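Local coordinates for periplasmic binding protein (Veillonella parvula, PDB 4MO9) that probably captures a solute, perhaps an iron-siderophore complex, in the periplasm and hands it to an ABC importer in the inner membrane, at residues 110-115 and 140-145; 117-122 and 127-132; 21-26 and 31-36. One frame throughout, in Å; residues are numbered along the deposited sequence.

Contact 1 (110-115 and 140-145)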
loop_
_atom_site.group_PDB
_atom_site.type_symbol
_atom_site.label_atom_id
_atom_site.label_comp_id
_atom_site.label_asym_id
_atom_site.label_seq_id
_atom_site.Cartn_x
_atom_site.Cartn_y
_atom_site.Cartn_z
ATOM N N GLN A 110 -17.265 -22.543 3.590
ATOM C CA GLN A 110 -15.916 -23.054 3.335
ATOM C C GLN A 110 -14.932 -22.466 4.344
ATOM O O GLN A 110 -14.028 -23.149 4.835
ATOM C CB GLN A 110 -15.477 -22.728 1.904
ATOM C CG GLN A 110 -14.130 -23.324 1.492
ATOM C CD GLN A 110 -12.966 -22.347 1.636
ATOM O OE1 GLN A 110 -11.798 -22.747 1.619
ATOM N NE2 GLN A 110 -13.281 -21.063 1.775
ATOM N N VAL A 111 -15.131 -21.195 4.672
ATOM C CA VAL A 111 -14.272 -20.530 5.639
ATOM C C VAL A 111 -14.495 -21.078 7.050
ATOM O O VAL A 111 -13.530 -21.411 7.750
ATOM C CB VAL A 111 -14.497 -19.014 5.634
ATOM C CG1 VAL A 111 -13.655 -18.367 6.723
ATOM C CG2 VAL A 111 -14.158 -18.440 4.258
ATOM N N VAL A 112 -15.763 -21.168 7.461
ATOM C CA VAL A 112 -16.130 -21.741 8.765
ATOM C C VAL A 112 -15.529 -23.135 8.934
ATOM O O VAL A 112 -15.132 -23.527 10.035
ATOM C CB VAL A 112 -17.668 -21.803 8.939
ATOM C CG1 VAL A 112 -18.060 -22.561 10.205
ATOM C CG2 VAL A 112 -18.252 -20.398 8.965
ATOM N N ALA A 113 -15.442 -23.870 7.833
ATOM C CA ALA A 113 -14.929 -25.234 7.855
ATOM C C ALA A 113 -13.427 -25.298 8.139
ATOM O O ALA A 113 -12.886 -26.375 8.397
ATOM C CB ALA A 113 -15.245 -25.923 6.551
ATOM N N LEU A 114 -12.757 -24.154 8.083
ATOM C CA LEU A 114 -11.338 -24.085 8.406
ATOM C C LEU A 114 -11.100 -23.904 9.912
ATOM O O LEU A 114 -9.948 -23.839 10.359
ATOM C CB LEU A 114 -10.691 -22.929 7.651
ATOM C CG LEU A 114 -10.684 -23.023 6.124
ATOM C CD1 LEU A 114 -10.045 -21.781 5.567
ATOM C CD2 LEU A 114 -9.928 -24.243 5.646
ATOM N N ASN A 115 -12.189 -23.830 10.678
ATOM C CA ASN A 115 -12.127 -23.532 12.112
ATOM C C ASN A 115 -11.207 -22.373 12.484
ATOM O O ASN A 115 -10.348 -22.517 13.354
ATOM C CB ASN A 115 -11.750 -24.790 12.889
ATOM C CG ASN A 115 -12.808 -25.854 12.776
ATOM O OD1 ASN A 115 -13.996 -25.578 12.970
ATOM N ND2 ASN A 115 -12.399 -27.072 12.435
ATOM N N ALA A 140 -20.483 -18.785 14.101
ATOM C CA ALA A 140 -19.481 -19.849 14.200
ATOM C C ALA A 140 -18.450 -19.598 15.303
ATOM O O ALA A 140 -17.563 -20.425 15.521
ATOM C CB ALA A 140 -18.772 -20.034 12.864
ATOM N N GLY A 141 -18.543 -18.450 15.970
ATOM C CA GLY A 141 -17.634 -18.142 17.064
ATOM C C GLY A 141 -16.310 -17.552 16.604
ATOM O O GLY A 141 -15.332 -17.532 17.366
ATOM N N ILE A 142 -16.266 -17.071 15.365
ATOM C CA ILE A 142 -15.048 -16.475 14.818
ATOM C C ILE A 142 -15.014 -14.973 15.120
ATOM O O ILE A 142 -16.007 -14.270 14.900
ATOM C CB ILE A 142 -14.960 -16.709 13.292
ATOM C CG1 ILE A 142 -14.972 -18.217 12.999
ATOM C CG2 ILE A 142 -13.727 -16.044 12.700
ATOM C CD1 ILE A 142 -15.482 -18.576 11.614
ATOM N N GLN A 143 -13.877 -14.478 15.608
ATOM C CA GLN A 143 -13.777 -13.067 15.992
ATOM C C GLN A 143 -13.415 -12.178 14.814
ATOM O O GLN A 143 -12.643 -12.580 13.942
ATOM C CB GLN A 143 -12.772 -12.885 17.134
ATOM C CG GLN A 143 -13.088 -13.770 18.342
ATOM C CD GLN A 143 -14.512 -13.584 18.828
ATOM O OE1 GLN A 143 -14.925 -12.470 19.167
ATOM N NE2 GLN A 143 -15.280 -14.673 18.853
ATOM N N THR A 144 -13.965 -10.967 14.800
ATOM C CA THR A 144 -13.646 -9.988 13.759
ATOM C C THR A 144 -12.820 -8.860 14.388
ATOM O O THR A 144 -13.169 -8.358 15.475
ATOM C CB THR A 144 -14.934 -9.380 13.172
ATOM O OG1 THR A 144 -15.693 -10.398 12.498
ATOM C CG2 THR A 144 -14.612 -8.248 12.209
ATOM N N ILE A 145 -11.727 -8.472 13.731
ATOM C CA ILE A 145 -10.923 -7.338 14.179
ATOM C C ILE A 145 -10.749 -6.356 13.025
ATOM O O ILE A 145 -10.131 -6.692 12.001
ATOM C CB ILE A 145 -9.545 -7.797 14.723
ATOM C CG1 ILE A 145 -9.738 -8.658 15.983
ATOM C CG2 ILE A 145 -8.669 -6.612 15.055
ATOM C CD1 ILE A 145 -8.404 -9.083 16.639
#
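Val112, near the C-terminal end of helix 108-112, straddles the methyl group of Ala140 with both of its branches. CG1 lies 3.7 Å from Ala140 CB and CG2 4.0 Å from the same CB, so the methyl fits against the fork of the valine. This follows from the valine torsion: with CG1 trans to the backbone N (chi1 173°), CG2 is left beside that N, and both methyls face the other segment. Ala140 suits its place because its short side chain points toward the helix, and a single methyl fills the fork of the valine. CG2 of Val112 also reaches a second partner, Ile142, whose CD1 stands 4.2 Å away at the end of a chain extended by chi2 of 155°. The longer isoleucine, set deeper in the protein, reaches the same valine from farther off. This is packing between two connections of the Chelatase-clan periplasmic binding fold: helix 108-112 leads into strand 118-122, and the turn at 140-142 leads from helix 134-139 into strand 143-147, the next strand of the same parallel sheet. Met137 of helix 134-139 touches both Val112 and Ile142 and so extends the apolar patch. Gly141 closes that helix with a Schellman motif; its positive phi would press a CB against the preceding carbonyl O, which explains the glycine. Asn115 closes a type I turn from Val112 and likewise has positive phi, a conformation asparagine tolerates better than most residues. Gln143 folds back so that NE2 donates to Gly141 O at 3.2 Å, approaching from above the carbonyl plane with an N-H...O angle of 145°.

Contact 2 (117-122 and 127-132)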
loop_
_atom_site.group_PDB
_atom_site.type_symbol
_atom_site.label_atom_id
_atom_site.label_comp_id
_atom_site.label_asym_id
_atom_site.label_seq_id
_atom_site.Cartn_x
_atom_site.Cartn_y
_atom_site.Cartn_z
ATOM N N ASP A 117 -9.891 -18.678 13.995
ATOM C CA ASP A 117 -10.186 -18.007 15.254
ATOM C C ASP A 117 -10.395 -16.510 15.072
ATOM O O ASP A 117 -11.182 -15.902 15.803
ATOM C CB ASP A 117 -9.165 -18.331 16.366
ATOM C CG ASP A 117 -7.715 -18.282 15.893
ATOM O OD1 ASP A 117 -7.426 -17.663 14.839
ATOM O OD2 ASP A 117 -6.849 -18.861 16.600
ATOM N N VAL A 118 -9.717 -15.915 14.095
ATOM C CA VAL A 118 -9.890 -14.486 13.846
ATOM C C VAL A 118 -9.772 -14.139 12.362
ATOM O O VAL A 118 -9.003 -14.760 11.615
ATOM C CB VAL A 118 -8.890 -13.631 14.672
ATOM C CG1 VAL A 118 -7.501 -13.828 14.168
ATOM C CG2 VAL A 118 -9.230 -12.150 14.578
ATOM N N ILE A 119 -10.549 -13.151 11.934
ATOM C CA ILE A 119 -10.388 -12.584 10.602
ATOM C C ILE A 119 -10.203 -11.082 10.762
ATOM O O ILE A 119 -10.974 -10.442 11.489
ATOM C CB ILE A 119 -11.606 -12.922 9.701
ATOM C CG1 ILE A 119 -11.486 -12.257 8.338
ATOM C CG2 ILE A 119 -12.917 -12.504 10.343
ATOM C CD1 ILE A 119 -12.581 -12.710 7.406
ATOM N N PHE A 120 -9.156 -10.533 10.139
ATOM C CA PHE A 120 -8.918 -9.090 10.144
ATOM C C PHE A 120 -9.547 -8.489 8.894
ATOM O O PHE A 120 -9.309 -8.963 7.768
ATOM C CB PHE A 120 -7.416 -8.762 10.180
ATOM C CG PHE A 120 -6.697 -9.327 11.377
ATOM C CD1 PHE A 120 -6.686 -8.639 12.595
ATOM C CD2 PHE A 120 -6.042 -10.550 11.295
ATOM C CE1 PHE A 120 -6.033 -9.160 13.711
ATOM C CE2 PHE A 120 -5.382 -11.087 12.426
ATOM C CZ PHE A 120 -5.377 -10.391 13.628
ATOM N N ILE A 121 -10.347 -7.445 9.085
ATOM C CA ILE A 121 -11.072 -6.843 7.966
ATOM C C ILE A 121 -10.763 -5.363 7.855
ATOM O O ILE A 121 -10.983 -4.611 8.802
ATOM C CB ILE A 121 -12.594 -7.017 8.139
ATOM C CG1 ILE A 121 -12.964 -8.502 8.128
ATOM C CG2 ILE A 121 -13.353 -6.262 7.026
ATOM C CD1 ILE A 121 -12.880 -9.154 6.723
ATOM N N PRO A 122 -10.249 -4.921 6.696
ATOM C CA PRO A 122 -10.061 -3.476 6.534
ATOM C C PRO A 122 -11.392 -2.722 6.616
ATOM O O PRO A 122 -12.438 -3.238 6.183
ATOM C CB PRO A 122 -9.469 -3.358 5.115
ATOM C CG PRO A 122 -8.745 -4.678 4.915
ATOM C CD PRO A 122 -9.676 -5.692 5.575
ATOM N N ASP A 127 -18.273 -2.616 5.442
ATOM C CA ASP A 127 -19.684 -2.612 5.062
ATOM C C ASP A 127 -20.068 -3.893 4.332
ATOM O O ASP A 127 -21.067 -4.541 4.673
ATOM C CB ASP A 127 -20.022 -1.384 4.208
ATOM C CG ASP A 127 -20.001 -0.097 5.011
ATOM O OD1 ASP A 127 -20.258 -0.152 6.235
ATOM O OD2 ASP A 127 -19.736 0.969 4.417
ATOM N N GLN A 128 -19.270 -4.270 3.340
ATOM C CA GLN A 128 -19.529 -5.489 2.583
ATOM C C GLN A 128 -19.435 -6.722 3.492
ATOM O O GLN A 128 -20.268 -7.620 3.415
ATOM C CB GLN A 128 -18.541 -5.621 1.429
ATOM C CG GLN A 128 -18.935 -6.673 0.423
ATOM C CD GLN A 128 -20.110 -6.231 -0.426
ATOM O OE1 GLN A 128 -20.936 -7.046 -0.852
ATOM N NE2 GLN A 128 -20.193 -4.930 -0.676
ATOM N N TYR A 129 -18.417 -6.755 4.347
ATOM C CA TYR A 129 -18.227 -7.880 5.250
ATOM C C TYR A 129 -19.453 -8.042 6.147
ATOM O O TYR A 129 -20.015 -9.137 6.257
ATOM C CB TYR A 129 -16.962 -7.668 6.087
ATOM C CG TYR A 129 -16.744 -8.698 7.184
ATOM C CD1 TYR A 129 -16.365 -10.002 6.877
ATOM C CD2 TYR A 129 -16.891 -8.356 8.525
ATOM C CE1 TYR A 129 -16.156 -10.950 7.892
ATOM C CE2 TYR A 129 -16.674 -9.282 9.535
ATOM C CZ TYR A 129 -16.306 -10.570 9.213
ATOM O OH TYR A 129 -16.089 -11.485 10.218
ATOM N N GLU A 130 -19.884 -6.947 6.765
ATOM C CA GLU A 130 -21.011 -7.003 7.687
ATOM C C GLU A 130 -22.296 -7.397 6.979
ATOM O O GLU A 130 -23.165 -8.040 7.571
ATOM C CB GLU A 130 -21.169 -5.680 8.446
ATOM C CG GLU A 130 -19.910 -5.304 9.220
ATOM C CD GLU A 130 -20.173 -4.539 10.506
ATOM O OE1 GLU A 130 -20.967 -3.570 10.480
ATOM O OE2 GLU A 130 -19.565 -4.906 11.544
ATOM N N SER A 131 -22.410 -7.037 5.704
ATOM C CA SER A 131 -23.618 -7.357 4.951
ATOM C C SER A 131 -23.652 -8.823 4.518
ATOM O O SER A 131 -24.707 -9.453 4.526
ATOM C CB SER A 131 -23.718 -6.464 3.716
ATOM O OG SER A 131 -24.967 -6.649 3.083
ATOM N N ASP A 132 -22.490 -9.353 4.137
ATOM C CA ASP A 132 -22.419 -10.651 3.456
ATOM C C ASP A 132 -22.080 -11.854 4.342
ATOM O O ASP A 132 -22.574 -12.943 4.084
ATOM C CB ASP A 132 -21.392 -10.613 2.314
ATOM C CG ASP A 132 -21.903 -9.900 1.071
ATOM O OD1 ASP A 132 -23.122 -9.619 0.984
ATOM O OD2 ASP A 132 -21.071 -9.634 0.166
#
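Ile119 and Ile121, two residues apart on strand 118-122, send their side chains to the same face of the sheet, where Tyr129 of helix 123-132 packs on them. Strand and helix are consecutive elements of the alpha/beta domain of a periplasmic binding protein, the helix covering the parallel sheet. Asp117, just before the strand, instead turns its carboxylate to the backbone N-H groups of Glu39 and Arg40. Ile119 meets the far end of the tyrosine: its CD1 is 4.0 Å from CE1, approaching the ring obliquely. Phe120 faces the other way and packs on Val41 and Pro51. Ile121 lies across the ring at about a right angle, with CG1 3.7 Å from the ring centroid and only 4° off the normal, a CH-pi contact. Beta-branched isoleucine suits both the extended backbone and this broad apolar cover. Tyr129 reaches the sheet because its CG is trans to the backbone N (chi1 173°), directing the ring from the helix onto the strand. A tyrosine fits here because its flat body is buried among apolar groups while its hydroxyl finds a polar partner, bonding to Thr144 OG1. Beside that hydroxyl sits a methyl, with Ile119 CG2 3.3 Å from Tyr129 OH.

Contact 3 (21-26 and 31-36)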
loop_
_atom_site.group_PDB
_atom_site.type_symbol
_atom_site.label_atom_id
_atom_site.label_comp_id
_atom_site.label_asym_id
_atom_site.label_seq_id
_atom_site.Cartn_x
_atom_site.Cartn_y
_atom_site.Cartn_z
ATOM N N PRO A 21 -7.037 -14.650 28.680
ATOM C CA PRO A 21 -8.015 -13.958 27.831
ATOM C C PRO A 21 -7.434 -12.625 27.374
ATOM O O PRO A 21 -7.021 -11.824 28.216
ATOM C CB PRO A 21 -9.192 -13.702 28.780
ATOM C CG PRO A 21 -8.889 -14.495 30.037
ATOM C CD PRO A 21 -7.402 -14.573 30.102
ATOM N N ILE A 22 -7.401 -12.392 26.066
ATOM C CA ILE A 22 -6.781 -11.189 25.523
ATOM C C ILE A 22 -7.837 -10.200 25.047
ATOM O O ILE A 22 -8.678 -10.531 24.202
ATOM C CB ILE A 22 -5.866 -11.534 24.343
ATOM C CG1 ILE A 22 -4.860 -12.616 24.756
ATOM C CG2 ILE A 22 -5.165 -10.281 23.828
ATOM C CD1 ILE A 22 -4.091 -13.216 23.586
ATOM N N GLU A 23 -7.790 -8.980 25.572
ATOM C CA GLU A 23 -8.756 -7.971 25.157
ATOM C C GLU A 23 -8.103 -7.011 24.176
ATOM O O GLU A 23 -7.121 -6.336 24.503
ATOM C CB GLU A 23 -9.314 -7.218 26.370
ATOM C CG GLU A 23 -10.648 -6.539 26.105
ATOM C CD GLU A 23 -11.230 -5.862 27.338
ATOM O OE1 GLU A 23 -10.757 -4.759 27.691
ATOM O OE2 GLU A 23 -12.165 -6.420 27.942
ATOM N N ILE A 24 -8.652 -6.963 22.966
ATOM C CA ILE A 24 -8.114 -6.142 21.892
ATOM C C ILE A 24 -9.102 -5.033 21.551
ATOM O O ILE A 24 -10.316 -5.267 21.499
ATOM C CB ILE A 24 -7.860 -7.002 20.644
ATOM C CG1 ILE A 24 -6.787 -8.052 20.952
ATOM C CG2 ILE A 24 -7.430 -6.136 19.466
ATOM C CD1 ILE A 24 -7.061 -9.389 20.320
ATOM N N THR A 25 -8.592 -3.824 21.353
ATOM C CA THR A 25 -9.414 -2.726 20.868
ATOM C C THR A 25 -9.083 -2.520 19.397
ATOM O O THR A 25 -7.934 -2.211 19.054
ATOM C CB THR A 25 -9.125 -1.432 21.653
ATOM O OG1 THR A 25 -9.323 -1.689 23.056
ATOM C CG2 THR A 25 -10.073 -0.328 21.222
ATOM N N ASP A 26 -10.076 -2.673 18.522
ATOM C CA ASP A 26 -9.789 -2.531 17.100
ATOM C C ASP A 26 -9.848 -1.069 16.647
ATOM O O ASP A 26 -10.098 -0.169 17.468
ATOM C CB ASP A 26 -10.570 -3.540 16.218
ATOM C CG ASP A 26 -12.009 -3.124 15.903
ATOM O OD1 ASP A 26 -12.444 -1.982 16.203
ATOM O OD2 ASP A 26 -12.730 -3.961 15.308
ATOM N N THR A 31 -14.335 -3.647 21.311
ATOM C CA THR A 31 -13.642 -4.486 22.267
ATOM C C THR A 31 -13.806 -5.954 21.883
ATOM O O THR A 31 -14.903 -6.527 21.959
ATOM C CB THR A 31 -14.173 -4.247 23.688
ATOM O OG1 THR A 31 -13.920 -2.881 24.060
ATOM C CG2 THR A 31 -13.468 -5.164 24.667
ATOM N N VAL A 32 -12.701 -6.568 21.476
ATOM C CA VAL A 32 -12.728 -7.935 20.964
ATOM C C VAL A 32 -11.912 -8.842 21.889
ATOM O O VAL A 32 -10.772 -8.520 22.234
ATOM C CB VAL A 32 -12.161 -7.974 19.528
ATOM C CG1 VAL A 32 -12.170 -9.391 18.981
ATOM C CG2 VAL A 32 -12.965 -7.054 18.611
ATOM N N THR A 33 -12.486 -9.971 22.293
ATOM C CA THR A 33 -11.827 -10.843 23.255
ATOM C C THR A 33 -11.433 -12.194 22.655
ATOM O O THR A 33 -12.285 -12.890 22.082
ATOM C CB THR A 33 -12.741 -11.103 24.461
ATOM O OG1 THR A 33 -13.146 -9.844 25.019
ATOM C CG2 THR A 33 -12.004 -11.916 25.519
ATOM N N LEU A 34 -10.159 -12.569 22.804
ATOM C CA LEU A 34 -9.698 -13.893 22.390
ATOM C C LEU A 34 -9.315 -14.717 23.612
ATOM O O LEU A 34 -8.781 -14.176 24.583
ATOM C CB LEU A 34 -8.489 -13.787 21.463
ATOM C CG LEU A 34 -8.688 -13.012 20.159
ATOM C CD1 LEU A 34 -7.368 -12.845 19.410
ATOM C CD2 LEU A 34 -9.697 -13.722 19.281
ATOM N N LYS A 35 -9.559 -16.023 23.543
ATOM C CA LYS A 35 -9.228 -16.932 24.640
ATOM C C LYS A 35 -7.710 -17.121 24.751
ATOM O O LYS A 35 -7.181 -17.402 25.823
ATOM C CB LYS A 35 -9.897 -18.287 24.405
ATOM C CG LYS A 35 -11.416 -18.234 24.269
ATOM C CD LYS A 35 -11.970 -19.484 23.573
ATOM C CE LYS A 35 -11.283 -20.761 24.044
ATOM N NZ LYS A 35 -11.929 -21.993 23.481
ATOM N N LYS A 36 -7.017 -16.959 23.625
ATOM C CA LYS A 36 -5.578 -17.197 23.546
ATOM C C LYS A 36 -5.103 -16.542 22.254
ATOM O O LYS A 36 -5.938 -16.135 21.443
ATOM C CB LYS A 36 -5.299 -18.702 23.517
ATOM C CG LYS A 36 -5.798 -19.377 22.249
ATOM C CD LYS A 36 -5.458 -20.869 22.204
ATOM C CE LYS A 36 -6.105 -21.511 20.974
ATOM N NZ LYS A 36 -5.510 -22.831 20.610
HETATM O O HOH W 1 -11.674 -1.327 24.494
#
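Ile24 lays its CD1 against CD1 of Leu34 at 3.6 Å, the side chains crossing on a face of the two-stranded sheet that also carries Ile22 and Val32. Leu34 sits diagonally from Ile24, whose direct partner is Val32; with CG1 of Ile24 beside the backbone N (chi1 -64°), CD1 is carried toward Leu34. Branched apolar residues suit this face because it is turned to the protein: Ile24 packs on Ala163 and Ala167 of helix 154-168, and Val32 on Ile145. The face with Glu23, Thr25, Thr31 and Thr33 is more polar. There Glu23 uses its aliphatic part, CG lying 3.5 Å from Thr31 CG2, while the hydroxyls of Thr25 and Thr31 share one water, 2.8 Å from each OG1. Threonine serves well, being beta-branched for a strand yet able to bind solvent. Four backbone bonds join the strands in two reciprocal pairs. Val32 N donates to Ile24 O at 2.7 Å in a nearly straight bond (N-H...O 176°); Ile24 N returns a bond to Val32 O, and Ile22 and Leu34 exchange a similar pair. Asp26 takes a salt bridge from Arg30 and a bond from Tyr146 N. Strands 22-25 and 31-34, antiparallel with a short connection, form a beta hairpin.

In the fold
Along the chain, contact 3 closes first, and contact 2 is nested within the loop that contact 1 closes. Contacts 1 and 2 have centres about 10 Å apart and share the parallel sheet of strands 67-69, 41-42, 118-122 and 143-147, in which 118-122 and 143-147 are neighbours; Gln143 O lies 3.0 Å from Ile119 N. The hairpin of contact 3 lies about 16 Å, centre to centre, from each of the others and packs on edge strand 143-147, where Gln143 CG meets Leu34 CD2. All three build the half of the protein that holds the four-stranded parallel sheet; the side chain of Ile121 stays about 11 Å from trimethylamine oxide, outside its pocket of Trp45, Ala48, Ser73 and Arg78.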